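Local atomic coordinates of alcohol dehydrogenase, zinc-containing (Thermotoga maritima, PDB entry 1VJ0), a protein that probably catalyses the oxidation and reduction of alcohol and carbonyl groups as a zinc-containing member of the medium-chain dehydrogenase family. Residues Asp66-His77 with Val132-Ser140; Glu123-Lys131 with Ile324-Phe332. All coordinates share one frame; numbering follows the deposited sequence.

Interaction 1 of 2, residues Asp66-His77 with Val132-Ser140; sequences DPRVPLPIILGH and VYGINRGCS
I135 lies between two flat groups of the loop 66-77, one methyl to each. Its CD1 sits over one face of the H77 ring, 3.9 Å from the centroid and offset toward the rim, a CH-pi contact; its CG2 rests over the centre of the R68 guanidinium, 3.7 Å from CZ. With CG1 beside the backbone N and CG2 anti to it (chi1 -57°), the two branches diverge to reach both. D66 sets the turn of the guanidinium, its carboxylate lying at the edge in the same plane: R68 NE and NH2 grip it side-on, each on a syn lone pair, with NH2 to OD2 at 2.9 Å, while OD1 also takes R68 N in an Asx turn. At the far end C139 SG packs against P72 CB at 3.8 Å, and C139 N donates to P72 O at 3.1 Å from above the carbonyl plane. I74 CD1 packs on C139 CB instead, also at 3.8 Å. A water ties the two loops together: it accepts from G76 N and, 2.7 Å away, from H77 ND1, and donates to G134 O. H77 NE2 binds the zinc ion together with C55, E78 and C178, so this water and the I135 methyl make up part of the second shell. Apolar contact on one face and the in-plane water at ND1, together with the NE2-zinc bond, probably limit the ring's rotation.

Interaction 2 of 2, residues Glu123-Lys131 with Ile324-Phe332; sequences EPYLCPNRK and IWVSDTSHF. With ZN (zinc ion), chain E.
Y125 pushes its side chain against the turn that leads into helix 329-340. Its CG lies between the backbone N and the carbonyl carbon (chi1 40°), which brings the CD1 edge of the ring to D328 OD2 at 3.2 Å, with ring and carboxylate planes 46° apart. The edge of the H331 ring meets Y125 CD1, CE1 lying 3.9 Å from it, and P124 CD touches D328 OD2 from the preceding residue. D328 is fixed from behind: chi1 67°, again with CG between backbone N and carbonyl carbon, folds the carboxylate back over the helix start, where OD1 accepts from H331 N at 3.2 Å and from S330 OG, while H331 ND1 accepts from D328 N, completing a capping box. OD2 forms a salt bridge with K122 of a third subunit. On the other flank W325 presents its edge to the backbone, CD1 lying 3.3 Å from Y125 O in the indole plane, and L126 CD2 packs near the same carbon. R130 reaches across with its chain extended from CG to NE, and V326 CG2 meets the centre of one guanidinium face, 3.7 Å from CZ. Three waters surround that group: one joins NH1 to W325 NE1, and two link NE and NH2 to S327 O. No direct hydrogen bond crosses the contact. C127 SG binds zinc at 2.4 Å with C112, C115 and C118, and accepts from N129 N. The contact places the chain leaving this four-cysteine structural zinc lobe, typical of medium-chain alcohol dehydrogenases, against the N-terminus of helix 329-340.

How the interactions relate
Along the chain the segments alternate: 66-77, 123-131, 132-140, then 324-332. The centres of the two interactions lie about 17 Å apart, and 123-131 runs directly into 132-140 through the short strand 131-132. There they touch, N136 ND2 of interaction 1 probably donating a hydrogen bond to R130 O of interaction 2. Interaction 1 joins two loops of the GroES-like domain and includes a ligand of one zinc ion; interaction 2 includes a ligand of the other and reaches the chain just beyond strand 320-323, the outermost strand of the parallel sheet within this chain. One continuous piece of chain, 123-140, thus links the surroundings of both metals, and at 324-332 it meets the chain that follows the Rossmann-type sheet.

Interaction 1 of 2, residues Asp66-His77 with Val132-Ser140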
loop_
_atom_site.group_PDB
_atom_site.type_symbol
_atom_site.label_atom_id
_atom_site.label_comp_id
_atom_site.label_asym_id
_atom_site.label_seq_id
_atom_site.Cartn_x
_atom_site.Cartn_y
_atom_site.Cartn_z
ATOM N N ASP A 66 -24.752 6.835 -25.979
ATOM C CA ASP A 66 -23.796 5.846 -25.417
ATOM C C ASP A 66 -23.519 4.830 -26.498
ATOM O O ASP A 66 -24.445 4.124 -26.922
ATOM C CB ASP A 66 -24.399 5.145 -24.192
ATOM C CG ASP A 66 -23.424 4.174 -23.503
ATOM O OD1 ASP A 66 -22.649 3.462 -24.194
ATOM O OD2 ASP A 66 -23.385 4.055 -22.248
ATOM N N PRO A 67 -22.287 4.757 -26.989
ATOM C CA PRO A 67 -22.003 3.888 -28.123
ATOM C C PRO A 67 -22.116 2.382 -27.804
ATOM O O PRO A 67 -22.098 1.572 -28.730
ATOM C CB PRO A 67 -20.552 4.272 -28.525
ATOM C CG PRO A 67 -19.928 4.798 -27.269
ATOM C CD PRO A 67 -21.082 5.484 -26.535
ATOM N N ARG A 68 -22.243 2.016 -26.527
ATOM C CA ARG A 68 -22.361 0.594 -26.132
ATOM C C ARG A 68 -23.747 -0.032 -26.372
ATOM O O ARG A 68 -23.902 -1.251 -26.282
ATOM C CB ARG A 68 -22.014 0.430 -24.653
ATOM C CG ARG A 68 -20.578 0.862 -24.337
ATOM C CD ARG A 68 -20.258 0.819 -22.848
ATOM N NE ARG A 68 -20.993 1.841 -22.081
ATOM C CZ ARG A 68 -21.029 1.891 -20.750
ATOM N NH1 ARG A 68 -20.385 0.982 -20.023
ATOM N NH2 ARG A 68 -21.747 2.833 -20.135
ATOM N N VAL A 69 -24.750 0.790 -26.656
ATOM C CA VAL A 69 -26.137 0.367 -26.503
ATOM C C VAL A 69 -26.770 -0.259 -27.738
ATOM O O VAL A 69 -27.087 0.448 -28.701
ATOM C CB VAL A 69 -27.018 1.530 -26.026
ATOM C CG1 VAL A 69 -28.489 1.066 -25.832
ATOM C CG2 VAL A 69 -26.477 2.048 -24.724
ATOM N N PRO A 70 -27.045 -1.560 -27.657
ATOM C CA PRO A 70 -27.753 -2.250 -28.707
ATOM C C PRO A 70 -29.228 -1.891 -28.626
ATOM O O PRO A 70 -29.699 -1.524 -27.546
ATOM C CB PRO A 70 -27.591 -3.720 -28.319
ATOM C CG PRO A 70 -27.488 -3.707 -26.794
ATOM C CD PRO A 70 -26.743 -2.463 -26.505
ATOM N N LEU A 71 -29.935 -2.043 -29.738
ATOM C CA LEU A 71 -31.396 -1.971 -29.801
ATOM C C LEU A 71 -31.969 -3.256 -30.409
ATOM O O LEU A 71 -31.385 -3.790 -31.369
ATOM C CB LEU A 71 -31.789 -0.770 -30.655
ATOM C CG LEU A 71 -31.408 0.594 -30.093
ATOM C CD1 LEU A 71 -31.742 1.696 -31.047
ATOM C CD2 LEU A 71 -32.146 0.822 -28.784
ATOM N N PRO A 72 -33.084 -3.755 -29.877
ATOM C CA PRO A 72 -33.766 -3.150 -28.714
ATOM C C PRO A 72 -33.118 -3.573 -27.436
ATOM O O PRO A 72 -32.340 -4.526 -27.447
ATOM C CB PRO A 72 -35.175 -3.751 -28.801
ATOM C CG PRO A 72 -34.951 -5.089 -29.408
ATOM C CD PRO A 72 -33.932 -4.792 -30.480
ATOM N N ILE A 73 -33.458 -2.878 -26.344
ATOM C CA ILE A 73 -32.882 -3.151 -25.031
ATOM C C ILE A 73 -33.895 -2.784 -23.959
ATOM O O ILE A 73 -34.627 -1.798 -24.118
ATOM C CB ILE A 73 -31.541 -2.364 -24.821
ATOM C CG1 ILE A 73 -30.910 -2.682 -23.476
ATOM C CG2 ILE A 73 -31.735 -0.829 -24.945
ATOM C CD1 ILE A 73 -29.529 -2.131 -23.303
ATOM N N ILE A 74 -33.891 -3.570 -22.884
ATOM C CA ILE A 74 -34.490 -3.184 -21.618
ATOM C C ILE A 74 -33.431 -2.495 -20.716
ATOM O O ILE A 74 -32.493 -3.114 -20.202
ATOM C CB ILE A 74 -35.157 -4.384 -20.920
ATOM C CG1 ILE A 74 -36.271 -5.000 -21.790
ATOM C CG2 ILE A 74 -35.698 -3.949 -19.576
ATOM C CD1 ILE A 74 -36.638 -6.447 -21.446
ATOM N N LEU A 75 -33.617 -1.193 -20.508
ATOM C CA LEU A 75 -32.693 -0.420 -19.715
ATOM C C LEU A 75 -32.870 -0.785 -18.259
ATOM O O LEU A 75 -33.780 -1.577 -17.908
ATOM C CB LEU A 75 -32.903 1.078 -19.924
ATOM C CG LEU A 75 -32.634 1.626 -21.316
ATOM C CD1 LEU A 75 -33.203 3.022 -21.419
ATOM C CD2 LEU A 75 -31.173 1.616 -21.626
ATOM N N GLY A 76 -32.006 -0.188 -17.427
ATOM C CA GLY A 76 -32.087 -0.322 -15.977
ATOM C C GLY A 76 -30.970 -1.223 -15.503
ATOM O O GLY A 76 -31.042 -2.425 -15.692
ATOM N N HIS A 77 -29.942 -0.643 -14.900
ATOM C CA HIS A 77 -28.794 -1.411 -14.398
ATOM C C HIS A 77 -28.660 -1.349 -12.865
ATOM O O HIS A 77 -27.644 -1.779 -12.289
ATOM C CB HIS A 77 -27.525 -0.922 -15.096
ATOM C CG HIS A 77 -27.279 0.545 -14.953
ATOM N ND1 HIS A 77 -27.739 1.472 -15.868
ATOM C CD2 HIS A 77 -26.601 1.247 -14.007
ATOM C CE1 HIS A 77 -27.380 2.686 -15.476
ATOM N NE2 HIS A 77 -26.692 2.576 -14.348
ATOM N N VAL A 132 -22.960 -5.710 -18.889
ATOM C CA VAL A 132 -23.719 -4.928 -17.886
ATOM C C VAL A 132 -25.203 -4.968 -18.234
ATOM O O VAL A 132 -25.584 -4.582 -19.343
ATOM C CB VAL A 132 -23.217 -3.457 -17.812
ATOM C CG1 VAL A 132 -23.902 -2.657 -16.720
ATOM C CG2 VAL A 132 -21.698 -3.431 -17.575
ATOM N N TYR A 133 -26.007 -5.479 -17.288
ATOM C CA TYR A 133 -27.472 -5.424 -17.346
ATOM C C TYR A 133 -27.923 -4.019 -17.647
ATOM O O TYR A 133 -27.382 -3.054 -17.106
ATOM C CB TYR A 133 -28.136 -5.926 -16.037
ATOM C CG TYR A 133 -27.785 -7.378 -15.734
ATOM C CD1 TYR A 133 -28.271 -8.411 -16.519
ATOM C CD2 TYR A 133 -26.914 -7.697 -14.697
ATOM C CE1 TYR A 133 -27.896 -9.752 -16.306
ATOM C CE2 TYR A 133 -26.589 -9.028 -14.439
ATOM C CZ TYR A 133 -27.067 -10.049 -15.240
ATOM O OH TYR A 133 -26.713 -11.347 -14.985
ATOM N N GLY A 134 -28.834 -3.919 -18.602
ATOM C CA GLY A 134 -29.479 -2.658 -18.949
ATOM C C GLY A 134 -28.626 -1.658 -19.717
ATOM O O GLY A 134 -29.105 -0.540 -19.971
ATOM N N ILE A 135 -27.392 -2.038 -20.099
ATOM C CA ILE A 135 -26.456 -1.161 -20.836
ATOM C C ILE A 135 -25.998 -1.778 -22.177
ATOM O O ILE A 135 -26.256 -1.213 -23.254
ATOM C CB ILE A 135 -25.258 -0.735 -19.930
ATOM C CG1 ILE A 135 -25.796 -0.047 -18.664
ATOM C CG2 ILE A 135 -24.288 0.206 -20.681
ATOM C CD1 ILE A 135 -24.786 0.760 -17.910
ATOM N N ASN A 136 -25.344 -2.934 -22.139
ATOM C CA ASN A 136 -24.824 -3.525 -23.392
ATOM C C ASN A 136 -25.367 -4.926 -23.642
ATOM O O ASN A 136 -24.820 -5.686 -24.413
ATOM C CB ASN A 136 -23.275 -3.482 -23.443
ATOM C CG ASN A 136 -22.581 -4.304 -22.350
ATOM O OD1 ASN A 136 -23.196 -5.069 -21.593
ATOM N ND2 ASN A 136 -21.243 -4.148 -22.285
ATOM N N ARG A 137 -26.471 -5.238 -22.978
ATOM C CA ARG A 137 -27.170 -6.499 -23.090
ATOM C C ARG A 137 -28.576 -6.235 -23.603
ATOM O O ARG A 137 -29.438 -5.812 -22.843
ATOM C CB ARG A 137 -27.240 -7.137 -21.713
ATOM C CG ARG A 137 -25.894 -7.443 -21.144
ATOM C CD ARG A 137 -25.946 -8.339 -19.946
ATOM N NE ARG A 137 -26.217 -9.672 -20.430
ATOM C CZ ARG A 137 -26.050 -10.760 -19.737
ATOM N NH1 ARG A 137 -25.526 -10.684 -18.533
ATOM N NH2 ARG A 137 -26.331 -11.935 -20.289
ATOM N N GLY A 138 -28.768 -6.478 -24.904
ATOM C CA GLY A 138 -30.041 -6.264 -25.606
ATOM C C GLY A 138 -31.116 -7.260 -25.202
ATOM O O GLY A 138 -30.858 -8.251 -24.489
ATOM N N CYS A 139 -32.348 -6.984 -25.593
ATOM C CA CYS A 139 -33.427 -7.829 -25.152
ATOM C C CYS A 139 -34.039 -8.676 -26.264
ATOM O O CYS A 139 -35.040 -9.341 -26.055
ATOM C CB CYS A 139 -34.481 -6.974 -24.473
ATOM S SG CYS A 139 -35.343 -5.864 -25.601
ATOM N N SER A 140 -33.441 -8.718 -27.445
ATOM C CA SER A 140 -34.147 -9.391 -28.522
ATOM C C SER A 140 -33.995 -10.940 -28.483
ATOM O O SER A 140 -34.894 -11.641 -28.904
ATOM C CB SER A 140 -33.771 -8.794 -29.892
ATOM O OG SER A 140 -32.433 -9.063 -30.132
HETATM O O HOH W 1 -31.284 -6.746 -28.614
HETATM O O HOH W 2 -32.045 -5.581 -21.762
HETATM O O HOH W 3 -29.437 1.221 -17.899
#

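Interaction 2 of 2, residues Glu123-Lys131 with Ile324-Phe332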
loop_
_atom_site.group_PDB
_atom_site.type_symbol
_atom_site.label_atom_id
_atom_site.label_comp_id
_atom_site.label_asym_id
_atom_site.label_seq_id
_atom_site.Cartn_x
_atom_site.Cartn_y
_atom_site.Cartn_z
ATOM N N GLU A 123 -7.840 -5.875 -11.524
ATOM C CA GLU A 123 -8.670 -4.706 -11.765
ATOM C C GLU A 123 -9.844 -5.080 -12.674
ATOM O O GLU A 123 -9.932 -4.614 -13.799
ATOM C CB GLU A 123 -7.821 -3.630 -12.457
ATOM C CG GLU A 123 -6.636 -3.140 -11.649
ATOM C CD GLU A 123 -5.534 -2.469 -12.472
ATOM O OE1 GLU A 123 -5.235 -2.847 -13.631
ATOM O OE2 GLU A 123 -4.907 -1.558 -11.909
ATOM N N PRO A 124 -10.775 -5.886 -12.178
ATOM C CA PRO A 124 -11.867 -6.384 -13.004
ATOM C C PRO A 124 -12.792 -5.318 -13.574
ATOM O O PRO A 124 -13.406 -5.555 -14.624
ATOM C CB PRO A 124 -12.652 -7.315 -12.067
ATOM C CG PRO A 124 -11.996 -7.257 -10.750
ATOM C CD PRO A 124 -10.854 -6.386 -10.798
ATOM N N TYR A 125 -12.866 -4.162 -12.921
ATOM C CA TYR A 125 -13.654 -3.021 -13.447
ATOM C C TYR A 125 -13.088 -2.611 -14.803
ATOM O O TYR A 125 -13.779 -1.960 -15.622
ATOM C CB TYR A 125 -13.692 -1.842 -12.418
ATOM C CG TYR A 125 -12.400 -1.593 -11.704
ATOM C CD1 TYR A 125 -12.062 -2.277 -10.531
ATOM C CD2 TYR A 125 -11.465 -0.728 -12.238
ATOM C CE1 TYR A 125 -10.825 -2.096 -9.937
ATOM C CE2 TYR A 125 -10.242 -0.526 -11.640
ATOM C CZ TYR A 125 -9.919 -1.230 -10.514
ATOM O OH TYR A 125 -8.665 -0.989 -9.996
ATOM N N LEU A 126 -11.822 -2.960 -15.078
ATOM C CA LEU A 126 -11.200 -2.638 -16.391
ATOM C C LEU A 126 -11.283 -3.746 -17.480
ATOM O O LEU A 126 -10.729 -3.609 -18.572
ATOM C CB LEU A 126 -9.739 -2.183 -16.236
ATOM C CG LEU A 126 -9.490 -1.030 -15.270
ATOM C CD1 LEU A 126 -8.026 -0.682 -15.091
ATOM C CD2 LEU A 126 -10.296 0.149 -15.687
ATOM N N CYS A 127 -11.999 -4.809 -17.196
ATOM C CA CYS A 127 -12.110 -5.931 -18.119
ATOM C C CYS A 127 -12.721 -5.406 -19.432
ATOM O O CYS A 127 -13.729 -4.725 -19.418
ATOM C CB CYS A 127 -13.011 -6.970 -17.495
ATOM S SG CYS A 127 -13.450 -8.327 -18.613
ATOM N N PRO A 128 -12.088 -5.651 -20.563
ATOM C CA PRO A 128 -12.659 -5.191 -21.831
ATOM C C PRO A 128 -13.923 -5.976 -22.261
ATOM O O PRO A 128 -14.535 -5.620 -23.248
ATOM C CB PRO A 128 -11.516 -5.415 -22.830
ATOM C CG PRO A 128 -10.665 -6.534 -22.208
ATOM C CD PRO A 128 -10.839 -6.395 -20.731
ATOM N N ASN A 129 -14.275 -7.051 -21.559
ATOM C CA ASN A 129 -15.359 -7.930 -21.984
ATOM C C ASN A 129 -16.495 -7.807 -21.000
ATOM O O ASN A 129 -17.289 -8.717 -20.856
ATOM C CB ASN A 129 -14.871 -9.385 -21.994
ATOM C CG ASN A 129 -13.672 -9.616 -22.925
ATOM O OD1 ASN A 129 -13.754 -9.328 -24.101
ATOM N ND2 ASN A 129 -12.560 -10.177 -22.386
ATOM N N ARG A 130 -16.550 -6.692 -20.287
ATOM C CA ARG A 130 -17.517 -6.481 -19.182
ATOM C C ARG A 130 -18.955 -6.308 -19.728
ATOM O O ARG A 130 -19.199 -5.508 -20.634
ATOM C CB ARG A 130 -17.074 -5.246 -18.388
ATOM C CG ARG A 130 -17.782 -4.950 -17.109
ATOM C CD ARG A 130 -17.091 -3.849 -16.251
ATOM N NE ARG A 130 -18.028 -3.424 -15.254
ATOM C CZ ARG A 130 -18.924 -2.447 -15.421
ATOM N NH1 ARG A 130 -18.967 -1.716 -16.542
ATOM N NH2 ARG A 130 -19.780 -2.206 -14.451
ATOM N N LYS A 131 -19.856 -7.132 -19.205
ATOM C CA LYS A 131 -21.240 -7.268 -19.651
ATOM C C LYS A 131 -22.128 -6.678 -18.547
ATOM O O LYS A 131 -22.032 -7.108 -17.384
ATOM C CB LYS A 131 -21.606 -8.747 -19.804
ATOM C CG LYS A 131 -20.962 -9.440 -20.966
ATOM C CD LYS A 131 -21.499 -10.863 -21.078
ATOM N N ILE A 324 -11.357 7.259 -11.959
ATOM C CA ILE A 324 -12.146 6.168 -11.396
ATOM C C ILE A 324 -13.162 5.645 -12.432
ATOM O O ILE A 324 -14.050 6.395 -12.889
ATOM C CB ILE A 324 -12.887 6.624 -10.090
ATOM C CG1 ILE A 324 -11.916 7.245 -9.108
ATOM C CG2 ILE A 324 -13.694 5.460 -9.499
ATOM C CD1 ILE A 324 -10.848 6.338 -8.598
ATOM N N TRP A 325 -12.984 4.394 -12.843
ATOM C CA TRP A 325 -13.872 3.759 -13.781
ATOM C C TRP A 325 -14.755 2.724 -13.045
ATOM O O TRP A 325 -14.239 1.718 -12.547
ATOM C CB TRP A 325 -13.095 3.066 -14.910
ATOM C CG TRP A 325 -14.033 2.507 -15.927
ATOM C CD1 TRP A 325 -14.228 1.194 -16.271
ATOM C CD2 TRP A 325 -14.915 3.262 -16.709
ATOM N NE1 TRP A 325 -15.197 1.102 -17.236
ATOM C CE2 TRP A 325 -15.634 2.364 -17.529
ATOM C CE3 TRP A 325 -15.163 4.645 -16.830
ATOM C CZ2 TRP A 325 -16.610 2.784 -18.428
ATOM C CZ3 TRP A 325 -16.162 5.067 -17.706
ATOM C CH2 TRP A 325 -16.860 4.128 -18.510
ATOM N N VAL A 326 -16.064 2.965 -13.060
ATOM C CA VAL A 326 -17.067 2.053 -12.506
ATOM C C VAL A 326 -16.617 1.421 -11.157
ATOM O O VAL A 326 -16.146 2.156 -10.272
ATOM C CB VAL A 326 -17.642 1.056 -13.596
ATOM C CG1 VAL A 326 -18.181 1.864 -14.799
ATOM C CG2 VAL A 326 -16.651 0.066 -14.035
ATOM N N SER A 327 -16.876 0.143 -10.955
ATOM C CA SER A 327 -16.592 -0.512 -9.696
ATOM C C SER A 327 -16.632 -1.981 -9.954
ATOM O O SER A 327 -17.108 -2.426 -11.004
ATOM C CB SER A 327 -17.661 -0.150 -8.682
ATOM O OG SER A 327 -18.934 -0.395 -9.224
ATOM N N ASP A 328 -16.140 -2.743 -8.989
ATOM C CA ASP A 328 -16.164 -4.178 -9.060
ATOM C C ASP A 328 -16.884 -4.780 -7.858
ATOM O O ASP A 328 -17.478 -4.073 -7.058
ATOM C CB ASP A 328 -14.737 -4.735 -9.265
ATOM C CG ASP A 328 -13.834 -4.515 -8.094
ATOM O OD1 ASP A 328 -14.278 -4.417 -6.921
ATOM O OD2 ASP A 328 -12.616 -4.474 -8.265
ATOM N N THR A 329 -16.861 -6.107 -7.756
ATOM C CA THR A 329 -17.554 -6.790 -6.688
ATOM C C THR A 329 -17.021 -6.482 -5.290
ATOM O O THR A 329 -17.791 -6.475 -4.388
ATOM C CB THR A 329 -17.522 -8.284 -6.948
ATOM O OG1 THR A 329 -18.297 -8.554 -8.128
ATOM C CG2 THR A 329 -18.175 -9.068 -5.820
ATOM N N SER A 330 -15.727 -6.203 -5.128
ATOM C CA SER A 330 -15.228 -5.779 -3.835
ATOM C C SER A 330 -15.839 -4.428 -3.444
ATOM O O SER A 330 -16.235 -4.216 -2.299
ATOM C CB SER A 330 -13.684 -5.744 -3.776
ATOM O OG SER A 330 -13.146 -4.619 -4.517
ATOM N N HIS A 331 -15.967 -3.510 -4.387
ATOM C CA HIS A 331 -16.566 -2.241 -4.080
ATOM C C HIS A 331 -18.052 -2.386 -3.765
ATOM O O HIS A 331 -18.582 -1.690 -2.871
ATOM C CB HIS A 331 -16.394 -1.260 -5.242
ATOM C CG HIS A 331 -14.983 -1.056 -5.662
ATOM N ND1 HIS A 331 -14.575 -1.201 -6.974
ATOM C CD2 HIS A 331 -13.863 -0.765 -4.947
ATOM C CE1 HIS A 331 -13.270 -0.957 -7.057
ATOM N NE2 HIS A 331 -12.810 -0.697 -5.841
ATOM N N PHE A 332 -18.713 -3.252 -4.529
ATOM C CA PHE A 332 -20.135 -3.624 -4.336
ATOM C C PHE A 332 -20.453 -4.037 -2.869
ATOM O O PHE A 332 -21.314 -3.479 -2.186
ATOM C CB PHE A 332 -20.485 -4.718 -5.390
ATOM C CG PHE A 332 -21.760 -5.479 -5.120
ATOM C CD1 PHE A 332 -22.991 -4.859 -5.148
ATOM C CD2 PHE A 332 -21.712 -6.803 -4.828
ATOM C CE1 PHE A 332 -24.167 -5.612 -4.899
ATOM C CE2 PHE A 332 -22.875 -7.542 -4.560
ATOM C CZ PHE A 332 -24.082 -6.935 -4.598
HETATM ZN ZN ZN E . -11.709 -9.845 -17.985
HETATM O O HOH W 4 -16.686 -1.187 -18.470
HETATM O O HOH W 5 -16.936 -4.536 -12.859
HETATM O O HOH W 6 -19.749 -3.213 -11.876
#